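Local coordinates for protein fatty acid synthase 1, isoform A (Drosophila melanogaster, PDB 6FN6) that probably carries out de novo synthesis of long-chain saturated fatty acids from acetyl-CoA and malonyl-CoA with NADPH, this chain being its dehydratase, enoylreductase and ketoreductase region, at residues Leu511-Asp519 against Asp539-Trp550; Thr56-Arg67 against Ser97-Pro107. All coordinates share one frame; numbering follows the deposited sequence.

Both contacts pair neighbouring beta strands, one parallel, the other antiparallel, in different domains: they lie about 75 Å apart, centre to centre, on opposite sides of the centre of the chain. Contact 1 is a buried parallel pair in the pseudo-ketoreductase domain, linked through a helix; its polar side chains, an arginine, an aspartate and an asparagine, gather at and just before the beginning of the strands, and apolar groups fill the middle, with a glutamine lying against a lysine at the far end. Contact 2 is a longer antiparallel pair in the dehydratase, broken by a bulge. One of its faces is apolar and covered by a helix, whereas the other carries charged and hydroxyl groups and is only partly buried.

Contact 1: residues Leu511-Asp519 against Asp539-Trp550; sequences LARLVFVQD and DLISNVLKNGAW
Two torsions turn Arg513 back toward Asp539: chi1 of -56° sets CG beside the backbone N, and chi2 of -69° bends the chain. Arg513 NE then meets Asp539 OD1 at 2.9 Å in a nearly straight salt bridge that lies close to the guanidinium plane but arrives from above the carboxylate plane. A bond from Arg513 NH1 to the carbonyl of Ala512 fixes the guanidinium's rotation, and Ile541 CG2 lies over one of its faces. Asp539 OD1 also pairs with Arg452, so two arginines share one carboxylate oxygen. Asn543 ND2 donates across to Leu514 O (3.1 Å) and back to Leu540 O (2.8 Å) in the loop before its own strand. Leu514 O takes a second, weak bond from Asn543 N. Farther along, the parallel ladder runs through Phe516 N to Asn543 O (2.6 Å) and Leu545 N to Phe516 O (2.7 Å). Leu545 CD2 lies alongside Val517 CG1 at 3.9 Å, while its CD1 sits over a face of the Trp550 indole. Trp550 CH2 also reaches Val515 CG1, 4.1 Å away. These strands and helix 530-536 form a beta-alpha-beta unit of the Rossmann-like pseudo-ketoreductase domain. That helix packs on Val515 and Val517, helix 496-504 touches Leu514 and Ser542 on the other face, and strand 483-489 continues the sheet beyond 512-517.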
loop_
_atom_site.group_PDB
_atom_site.type_symbol
_atom_site.label_atom_id
_atom_site.label_comp_id
_atom_site.label_asym_id
_atom_site.label_seq_id
_atom_site.Cartn_x
_atom_site.Cartn_y
_atom_site.Cartn_z
ATOM N N LEU A 511 6.905 -40.882 70.033
ATOM C CA LEU A 511 7.523 -41.566 71.162
ATOM C C LEU A 511 8.964 -42.005 70.889
ATOM O O LEU A 511 9.605 -42.603 71.754
ATOM C CB LEU A 511 6.681 -42.783 71.550
ATOM C CG LEU A 511 5.242 -42.513 72.008
ATOM C CD1 LEU A 511 4.633 -43.776 72.606
ATOM C CD2 LEU A 511 5.146 -41.347 72.991
ATOM N N ALA A 512 9.466 -41.728 69.688
ATOM C CA ALA A 512 10.796 -42.196 69.300
ATOM C C ALA A 512 11.869 -41.133 69.532
ATOM O O ALA A 512 11.598 -39.934 69.445
ATOM C CB ALA A 512 10.795 -42.628 67.836
ATOM N N ARG A 513 13.086 -41.588 69.816
ATOM C CA ARG A 513 14.233 -40.701 70.007
ATOM C C ARG A 513 15.452 -41.256 69.273
ATOM O O ARG A 513 15.928 -42.345 69.590
ATOM C CB ARG A 513 14.553 -40.528 71.494
ATOM C CG ARG A 513 13.397 -40.024 72.347
ATOM C CD ARG A 513 13.036 -38.581 72.029
ATOM N NE ARG A 513 11.963 -38.084 72.891
ATOM C CZ ARG A 513 10.664 -38.198 72.626
ATOM N NH1 ARG A 513 10.253 -38.802 71.519
ATOM N NH2 ARG A 513 9.770 -37.711 73.476
ATOM N N LEU A 514 15.965 -40.497 68.308
ATOM C CA LEU A 514 17.083 -40.959 67.485
ATOM C C LEU A 514 18.433 -40.655 68.124
ATOM O O LEU A 514 18.741 -39.508 68.444
ATOM C CB LEU A 514 17.020 -40.319 66.096
ATOM C CG LEU A 514 18.210 -40.596 65.172
ATOM C CD1 LEU A 514 18.387 -42.089 64.936
ATOM C CD2 LEU A 514 18.028 -39.866 63.858
ATOM N N VAL A 515 19.234 -41.702 68.293
ATOM C CA VAL A 515 20.591 -41.572 68.810
ATOM C C VAL A 515 21.569 -41.992 67.717
ATOM O O VAL A 515 21.816 -43.180 67.510
ATOM C CB VAL A 515 20.778 -42.404 70.093
ATOM C CG1 VAL A 515 22.172 -42.205 70.672
ATOM C CG2 VAL A 515 19.718 -42.029 71.118
ATOM N N PHE A 516 22.109 -41.003 67.012
ATOM C CA PHE A 516 22.958 -41.247 65.850
ATOM C C PHE A 516 24.431 -41.001 66.183
ATOM O O PHE A 516 24.814 -39.889 66.546
ATOM C CB PHE A 516 22.524 -40.354 64.685
ATOM C CG PHE A 516 23.074 -40.779 63.355
ATOM C CD1 PHE A 516 24.343 -40.399 62.957
ATOM C CD2 PHE A 516 22.307 -41.543 62.494
ATOM C CE1 PHE A 516 24.845 -40.788 61.729
ATOM C CE2 PHE A 516 22.801 -41.933 61.264
ATOM C CZ PHE A 516 24.070 -41.554 60.881
ATOM N N VAL A 517 25.252 -42.037 66.052
ATOM C CA VAL A 517 26.669 -41.939 66.385
ATOM C C VAL A 517 27.529 -42.350 65.194
ATOM O O VAL A 517 27.571 -43.521 64.821
ATOM C CB VAL A 517 27.003 -42.801 67.621
ATOM C CG1 VAL A 517 28.470 -42.669 67.987
ATOM C CG2 VAL A 517 26.114 -42.419 68.800
ATOM N N GLN A 518 28.230 -41.382 64.612
ATOM C CA GLN A 518 29.054 -41.639 63.436
ATOM C C GLN A 518 30.216 -42.570 63.760
ATOM O O GLN A 518 30.410 -43.586 63.095
ATOM C CB GLN A 518 29.593 -40.329 62.857
ATOM C CG GLN A 518 28.523 -39.366 62.375
ATOM C CD GLN A 518 29.100 -38.224 61.559
ATOM O OE1 GLN A 518 30.315 -38.110 61.404
ATOM N NE2 GLN A 518 28.227 -37.374 61.029
ATOM N N ASP A 519 30.984 -42.221 64.786
ATOM C CA ASP A 519 32.172 -42.988 65.139
ATOM C C ASP A 519 31.759 -44.315 65.768
ATOM O O ASP A 519 31.056 -44.334 66.780
ATOM C CB ASP A 519 33.058 -42.197 66.102
ATOM C CG ASP A 519 34.477 -42.721 66.142
ATOM O OD1 ASP A 519 34.726 -43.789 65.545
ATOM O OD2 ASP A 519 35.340 -42.070 66.769
ATOM N N ASP A 539 15.900 -34.764 75.927
ATOM C CA ASP A 539 14.720 -35.359 75.315
ATOM C C ASP A 539 14.501 -34.818 73.899
ATOM O O ASP A 539 13.365 -34.580 73.479
ATOM C CB ASP A 539 13.485 -35.107 76.183
ATOM C CG ASP A 539 12.363 -36.086 75.898
ATOM O OD1 ASP A 539 12.661 -37.248 75.548
ATOM O OD2 ASP A 539 11.184 -35.694 76.025
ATOM N N LEU A 540 15.599 -34.628 73.173
ATOM C CA LEU A 540 15.542 -34.246 71.765
ATOM C C LEU A 540 15.325 -35.491 70.915
ATOM O O LEU A 540 15.894 -36.543 71.199
ATOM C CB LEU A 540 16.828 -33.536 71.343
ATOM C CG LEU A 540 17.250 -32.314 72.165
ATOM C CD1 LEU A 540 18.563 -31.761 71.638
ATOM C CD2 LEU A 540 16.170 -31.237 72.157
ATOM N N ILE A 541 14.509 -35.381 69.870
ATOM C CA ILE A 541 14.214 -36.544 69.042
ATOM C C ILE A 541 15.406 -36.863 68.146
ATOM O O ILE A 541 15.592 -38.009 67.739
ATOM C CB ILE A 541 12.930 -36.344 68.208
ATOM C CG1 ILE A 541 13.084 -35.208 67.194
ATOM C CG2 ILE A 541 11.748 -36.059 69.121
ATOM C CD1 ILE A 541 12.037 -35.253 66.098
ATOM N N SER A 542 16.213 -35.848 67.847
ATOM C CA SER A 542 17.393 -36.029 67.008
ATOM C C SER A 542 18.684 -35.740 67.773
ATOM O O SER A 542 18.903 -34.623 68.238
ATOM C CB SER A 542 17.305 -35.126 65.777
ATOM O OG SER A 542 18.451 -35.280 64.959
ATOM N N ASN A 543 19.534 -36.757 67.884
ATOM C CA ASN A 543 20.810 -36.640 68.587
ATOM C C ASN A 543 21.945 -37.214 67.747
ATOM O O ASN A 543 22.025 -38.423 67.542
ATOM C CB ASN A 543 20.749 -37.360 69.937
ATOM C CG ASN A 543 19.629 -36.854 70.816
ATOM O OD1 ASN A 543 19.806 -35.907 71.584
ATOM N ND2 ASN A 543 18.462 -37.482 70.707
ATOM N N VAL A 544 22.814 -36.338 67.254
ATOM C CA VAL A 544 23.896 -36.746 66.367
ATOM C C VAL A 544 25.249 -36.493 67.025
ATOM O O VAL A 544 25.550 -35.370 67.426
ATOM C CB VAL A 544 23.807 -36.014 65.017
ATOM C CG1 VAL A 544 24.874 -36.530 64.059
ATOM C CG2 VAL A 544 22.414 -36.162 64.418
ATOM N N LEU A 545 26.060 -37.541 67.136
ATOM C CA LEU A 545 27.398 -37.414 67.707
ATOM C C LEU A 545 28.455 -37.400 66.609
ATOM O O LEU A 545 28.643 -38.389 65.902
ATOM C CB LEU A 545 27.674 -38.556 68.690
ATOM C CG LEU A 545 28.978 -38.480 69.493
ATOM C CD1 LEU A 545 29.056 -37.204 70.314
ATOM C CD2 LEU A 545 29.116 -39.689 70.400
ATOM N N LYS A 546 29.130 -36.264 66.463
ATOM C CA LYS A 546 30.164 -36.104 65.447
ATOM C C LYS A 546 31.415 -35.467 66.052
ATOM O O LYS A 546 31.406 -34.293 66.421
ATOM C CB LYS A 546 29.648 -35.267 64.275
ATOM C CG LYS A 546 30.603 -35.213 63.096
ATOM C CD LYS A 546 30.032 -34.399 61.947
ATOM C CE LYS A 546 31.029 -34.275 60.805
ATOM N NZ LYS A 546 30.551 -33.354 59.736
ATOM N N ASN A 547 32.482 -36.252 66.158
ATOM C CA ASN A 547 33.729 -35.799 66.770
ATOM C C ASN A 547 33.508 -35.287 68.189
ATOM O O ASN A 547 33.821 -34.138 68.500
ATOM C CB ASN A 547 34.378 -34.696 65.925
ATOM C CG ASN A 547 34.944 -35.215 64.616
ATOM O OD1 ASN A 547 36.003 -35.845 64.591
ATOM N ND2 ASN A 547 34.249 -34.940 63.519
ATOM N N GLY A 548 32.969 -36.147 69.047
ATOM C CA GLY A 548 32.874 -35.851 70.464
ATOM C C GLY A 548 31.794 -34.857 70.844
ATOM O O GLY A 548 31.569 -34.610 72.030
ATOM N N ALA A 549 31.119 -34.291 69.847
ATOM C CA ALA A 549 30.110 -33.268 70.100
ATOM C C ALA A 549 28.726 -33.708 69.640
ATOM O O ALA A 549 28.548 -34.168 68.511
ATOM C CB ALA A 549 30.496 -31.967 69.412
ATOM N N TRP A 550 27.750 -33.565 70.531
ATOM C CA TRP A 550 26.359 -33.816 70.191
ATOM C C TRP A 550 25.811 -32.647 69.389
ATOM O O TRP A 550 26.187 -31.497 69.616
ATOM C CB TRP A 550 25.524 -34.032 71.453
ATOM C CG TRP A 550 25.814 -35.327 72.143
ATOM C CD1 TRP A 550 26.488 -35.497 73.316
ATOM C CD2 TRP A 550 25.431 -36.638 71.705
ATOM N NE1 TRP A 550 26.551 -36.831 73.635
ATOM C CE2 TRP A 550 25.907 -37.552 72.664
ATOM C CE3 TRP A 550 24.728 -37.124 70.598
ATOM C CZ2 TRP A 550 25.708 -38.926 72.547
ATOM C CZ3 TRP A 550 24.530 -38.489 70.486
ATOM C CH2 TRP A 550 25.020 -39.373 71.455
#

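Contact 2: residues Thr56-Arg67 against Ser97-Pro107; sequences TPVVMENLVFHR and SLAVSGKITIP
His66 and Ser101 join side chain to side chain across the strands: NE2 and OG lie 2.9 Å apart in a nearly straight hydrogen bond in which either may be the donor. The imidazole is held between apolar groups, with Leu98 CD2 3.6 Å from the ring centroid over one face and Val64 CG1 over the opposite face, toward the rim. The backbone N of His66 is satisfied by Ala99 O. Next to it, Arg67 NE donates to Ser97 OG at 3.0 Å, supplemented by a weak bond from NH2, whose stronger partner is Glu94 in a salt bridge. Chi1 of 60° and an extended chain carry the guanidinium to that hydroxyl. Backbone groups pair reciprocally at Val64 with Ser101, Glu61 with Lys103 (Glu61 N to Lys103 O 2.7 Å) and Val59 with Thr105. Between the first two pairs the register slips by one residue in a beta bulge, where Asn62 O and Leu63 CA meet Gly102 CA and Ser101 O respectively through C-H...O contacts. Glu61 and Lys103 extend side by side, but OE2 and NZ stay 4.1 Å apart, beyond a salt bridge; Glu61 OE1 is bound instead by Arg198 of strand 191-201. The other face is apolar: Phe65 CD1 touches Val100 CG2 at 3.6 Å, and Ile104 CD1 lies 4.2 Å from Met60 CG. Helix 34-48 lies against this side, meeting Val58, Phe65 and Val100. Phe65 is about 9 Å, side chain to side chain, from Asp175, the predicted proton donor. An antiparallel sheet curled round a long helix, to which these two strands and helix 34-48 belong, is characteristic of the hotdog fold, consistent with the N-terminal hotdog predicted for the dehydratase.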
loop_
_atom_site.group_PDB
_atom_site.type_symbol
_atom_site.label_atom_id
_atom_site.label_comp_id
_atom_site.label_asym_id
_atom_site.label_seq_id
_atom_site.Cartn_x
_atom_site.Cartn_y
_atom_site.Cartn_z
ATOM N N THR A 56 -24.484 -22.876 4.242
ATOM C CA THR A 56 -23.947 -21.771 3.455
ATOM C C THR A 56 -22.421 -21.786 3.388
ATOM O O THR A 56 -21.756 -21.456 4.370
ATOM C CB THR A 56 -24.394 -20.413 4.036
ATOM O OG1 THR A 56 -25.808 -20.425 4.262
ATOM C CG2 THR A 56 -24.046 -19.281 3.086
ATOM N N PRO A 57 -21.857 -22.161 2.228
ATOM C CA PRO A 57 -20.398 -22.089 2.081
ATOM C C PRO A 57 -19.909 -20.654 1.896
ATOM O O PRO A 57 -20.602 -19.849 1.277
ATOM C CB PRO A 57 -20.132 -22.928 0.830
ATOM C CG PRO A 57 -21.378 -22.824 0.037
ATOM C CD PRO A 57 -22.500 -22.738 1.034
ATOM N N VAL A 58 -18.740 -20.332 2.442
ATOM C CA VAL A 58 -18.207 -18.975 2.343
ATOM C C VAL A 58 -16.699 -18.985 2.111
ATOM O O VAL A 58 -16.033 -19.997 2.318
ATOM C CB VAL A 58 -18.547 -18.151 3.603
ATOM C CG1 VAL A 58 -20.060 -18.027 3.771
ATOM C CG2 VAL A 58 -17.907 -18.773 4.845
ATOM N N VAL A 59 -16.176 -17.846 1.666
ATOM C CA VAL A 59 -14.742 -17.660 1.499
ATOM C C VAL A 59 -14.319 -16.379 2.203
ATOM O O VAL A 59 -14.717 -15.284 1.806
ATOM C CB VAL A 59 -14.348 -17.623 0.010
ATOM C CG1 VAL A 59 -12.866 -17.295 -0.151
ATOM C CG2 VAL A 59 -14.675 -18.941 -0.660
ATOM N N MET A 60 -13.521 -16.524 3.256
ATOM C CA MET A 60 -13.008 -15.373 3.984
ATOM C C MET A 60 -11.621 -15.019 3.474
ATOM O O MET A 60 -10.835 -15.904 3.137
ATOM C CB MET A 60 -12.965 -15.661 5.481
ATOM C CG MET A 60 -14.296 -16.111 6.042
ATOM S SD MET A 60 -14.317 -16.163 7.836
ATOM C CE MET A 60 -15.693 -17.271 8.093
ATOM N N GLU A 61 -11.320 -13.726 3.419
ATOM C CA GLU A 61 -10.036 -13.269 2.906
ATOM C C GLU A 61 -9.475 -12.114 3.724
ATOM O O GLU A 61 -10.222 -11.316 4.290
ATOM C CB GLU A 61 -10.163 -12.851 1.443
ATOM C CG GLU A 61 -10.550 -13.983 0.511
ATOM C CD GLU A 61 -10.732 -13.519 -0.917
ATOM O OE1 GLU A 61 -9.723 -13.454 -1.650
ATOM O OE2 GLU A 61 -11.880 -13.213 -1.305
ATOM N N ASN A 62 -8.148 -12.037 3.769
ATOM C CA ASN A 62 -7.447 -10.953 4.452
ATOM C C ASN A 62 -7.925 -10.813 5.890
ATOM O O ASN A 62 -8.185 -9.707 6.365
ATOM C CB ASN A 62 -7.644 -9.630 3.704
ATOM C CG ASN A 62 -6.689 -8.543 4.175
ATOM O OD1 ASN A 62 -5.503 -8.793 4.386
ATOM N ND2 ASN A 62 -7.207 -7.331 4.342
ATOM N N LEU A 63 -8.046 -11.939 6.581
ATOM C CA LEU A 63 -8.426 -11.921 7.984
ATOM C C LEU A 63 -7.303 -11.334 8.824
ATOM O O LEU A 63 -6.154 -11.762 8.724
ATOM C CB LEU A 63 -8.771 -13.330 8.467
ATOM C CG LEU A 63 -10.120 -13.877 8.000
ATOM C CD1 LEU A 63 -10.179 -15.379 8.168
ATOM C CD2 LEU A 63 -11.248 -13.219 8.781
ATOM N N VAL A 64 -7.644 -10.349 9.646
ATOM C CA VAL A 64 -6.686 -9.746 10.561
ATOM C C VAL A 64 -7.251 -9.786 11.972
ATOM O O VAL A 64 -8.357 -9.312 12.224
ATOM C CB VAL A 64 -6.341 -8.300 10.155
ATOM C CG1 VAL A 64 -5.305 -7.715 11.107
ATOM C CG2 VAL A 64 -5.841 -8.247 8.722
ATOM N N PHE A 65 -6.479 -10.352 12.891
ATOM C CA PHE A 65 -6.864 -10.380 14.291
ATOM C C PHE A 65 -6.049 -9.320 15.030
ATOM O O PHE A 65 -4.902 -9.546 15.415
ATOM C CB PHE A 65 -6.654 -11.783 14.858
ATOM C CG PHE A 65 -7.331 -12.856 14.047
ATOM C CD1 PHE A 65 -8.677 -13.135 14.223
ATOM C CD2 PHE A 65 -6.630 -13.564 13.085
ATOM C CE1 PHE A 65 -9.305 -14.109 13.465
ATOM C CE2 PHE A 65 -7.253 -14.541 12.329
ATOM C CZ PHE A 65 -8.591 -14.812 12.520
ATOM N N HIS A 66 -6.658 -8.151 15.202
ATOM C CA HIS A 66 -5.945 -6.959 15.651
ATOM C C HIS A 66 -5.541 -7.002 17.121
ATOM O O HIS A 66 -4.513 -6.438 17.497
ATOM C CB HIS A 66 -6.795 -5.719 15.379
ATOM C CG HIS A 66 -7.094 -5.514 13.926
ATOM N ND1 HIS A 66 -6.292 -4.757 13.101
ATOM C CD2 HIS A 66 -8.102 -5.979 13.149
ATOM C CE1 HIS A 66 -6.794 -4.758 11.879
ATOM N NE2 HIS A 66 -7.892 -5.494 11.882
ATOM N N ARG A 67 -6.351 -7.649 17.953
ATOM C CA ARG A 67 -6.036 -7.758 19.371
ATOM C C ARG A 67 -6.749 -8.961 19.977
ATOM O O ARG A 67 -7.728 -9.459 19.422
ATOM C CB ARG A 67 -6.429 -6.485 20.123
ATOM C CG ARG A 67 -7.906 -6.122 20.049
ATOM C CD ARG A 67 -8.230 -4.992 21.017
ATOM N NE ARG A 67 -9.664 -4.784 21.194
ATOM C CZ ARG A 67 -10.454 -5.565 21.927
ATOM N NH1 ARG A 67 -9.957 -6.620 22.559
ATOM N NH2 ARG A 67 -11.745 -5.290 22.030
ATOM N N SER A 97 -13.767 -0.906 20.396
ATOM C CA SER A 97 -12.494 -0.955 19.690
ATOM C C SER A 97 -12.477 -2.127 18.714
ATOM O O SER A 97 -13.102 -3.159 18.958
ATOM C CB SER A 97 -11.331 -1.066 20.680
ATOM O OG SER A 97 -11.327 -2.322 21.335
ATOM N N LEU A 98 -11.777 -1.950 17.599
ATOM C CA LEU A 98 -11.714 -2.968 16.557
ATOM C C LEU A 98 -11.068 -4.255 17.058
ATOM O O LEU A 98 -10.035 -4.219 17.725
ATOM C CB LEU A 98 -10.943 -2.438 15.348
ATOM C CG LEU A 98 -10.706 -3.437 14.212
ATOM C CD1 LEU A 98 -12.027 -3.905 13.617
ATOM C CD2 LEU A 98 -9.820 -2.824 13.145
ATOM N N ALA A 99 -11.680 -5.388 16.724
ATOM C CA ALA A 99 -11.154 -6.695 17.110
ATOM C C ALA A 99 -10.646 -7.454 15.884
ATOM O O ALA A 99 -9.485 -7.866 15.837
ATOM C CB ALA A 99 -12.221 -7.508 17.836
ATOM N N VAL A 100 -11.524 -7.637 14.900
ATOM C CA VAL A 100 -11.193 -8.402 13.701
ATOM C C VAL A 100 -11.706 -7.707 12.448
ATOM O O VAL A 100 -12.746 -7.048 12.470
ATOM C CB VAL A 100 -11.754 -9.840 13.788
ATOM C CG1 VAL A 100 -11.528 -10.603 12.481
ATOM C CG2 VAL A 100 -11.124 -10.583 14.938
ATOM N N SER A 101 -10.961 -7.863 11.358
ATOM C CA SER A 101 -11.353 -7.324 10.058
ATOM C C SER A 101 -11.034 -8.336 8.963
ATOM O O SER A 101 -10.177 -9.201 9.137
ATOM C CB SER A 101 -10.639 -6.000 9.773
ATOM O OG SER A 101 -9.286 -6.217 9.413
ATOM N N GLY A 102 -11.725 -8.221 7.836
ATOM C CA GLY A 102 -11.484 -9.095 6.705
ATOM C C GLY A 102 -12.548 -8.969 5.635
ATOM O O GLY A 102 -13.351 -8.035 5.647
ATOM N N LYS A 103 -12.561 -9.925 4.714
ATOM C CA LYS A 103 -13.517 -9.928 3.614
ATOM C C LYS A 103 -14.227 -11.274 3.560
ATOM O O LYS A 103 -13.623 -12.308 3.840
ATOM C CB LYS A 103 -12.802 -9.639 2.289
ATOM C CG LYS A 103 -13.673 -9.781 1.050
ATOM C CD LYS A 103 -12.875 -9.503 -0.216
ATOM C CE LYS A 103 -13.684 -9.815 -1.465
ATOM N NZ LYS A 103 -12.925 -9.515 -2.710
ATOM N N ILE A 104 -15.510 -11.259 3.211
ATOM C CA ILE A 104 -16.293 -12.488 3.133
ATOM C C ILE A 104 -17.254 -12.436 1.952
ATOM O O ILE A 104 -17.967 -11.452 1.761
ATOM C CB ILE A 104 -17.054 -12.744 4.451
ATOM C CG1 ILE A 104 -17.702 -14.133 4.423
ATOM C CG2 ILE A 104 -18.110 -11.661 4.689
ATOM C CD1 ILE A 104 -18.219 -14.592 5.768
ATOM N N THR A 105 -17.266 -13.502 1.158
ATOM C CA THR A 105 -18.146 -13.585 -0.003
ATOM C C THR A 105 -18.654 -15.008 -0.210
ATOM O O THR A 105 -17.959 -15.977 0.100
ATOM C CB THR A 105 -17.434 -13.122 -1.289
ATOM O OG1 THR A 105 -16.265 -13.920 -1.506
ATOM C CG2 THR A 105 -17.034 -11.658 -1.191
ATOM N N ILE A 106 -19.870 -15.124 -0.735
ATOM C CA ILE A 106 -20.437 -16.419 -1.090
ATOM C C ILE A 106 -20.017 -16.752 -2.520
ATOM O O ILE A 106 -20.438 -16.074 -3.460
ATOM C CB ILE A 106 -21.971 -16.426 -0.935
ATOM C CG1 ILE A 106 -22.349 -16.266 0.537
ATOM C CG2 ILE A 106 -22.566 -17.716 -1.497
ATOM C CD1 ILE A 106 -23.821 -16.017 0.784
ATOM N N PRO A 107 -19.185 -17.796 -2.693
ATOM C CA PRO A 107 -18.625 -18.091 -4.018
ATOM C C PRO A 107 -19.624 -18.677 -5.012
ATOM O O PRO A 107 -20.657 -19.221 -4.620
ATOM C CB PRO A 107 -17.528 -19.111 -3.706
ATOM C CG PRO A 107 -18.020 -19.817 -2.497
ATOM C CD PRO A 107 -18.739 -18.777 -1.684
#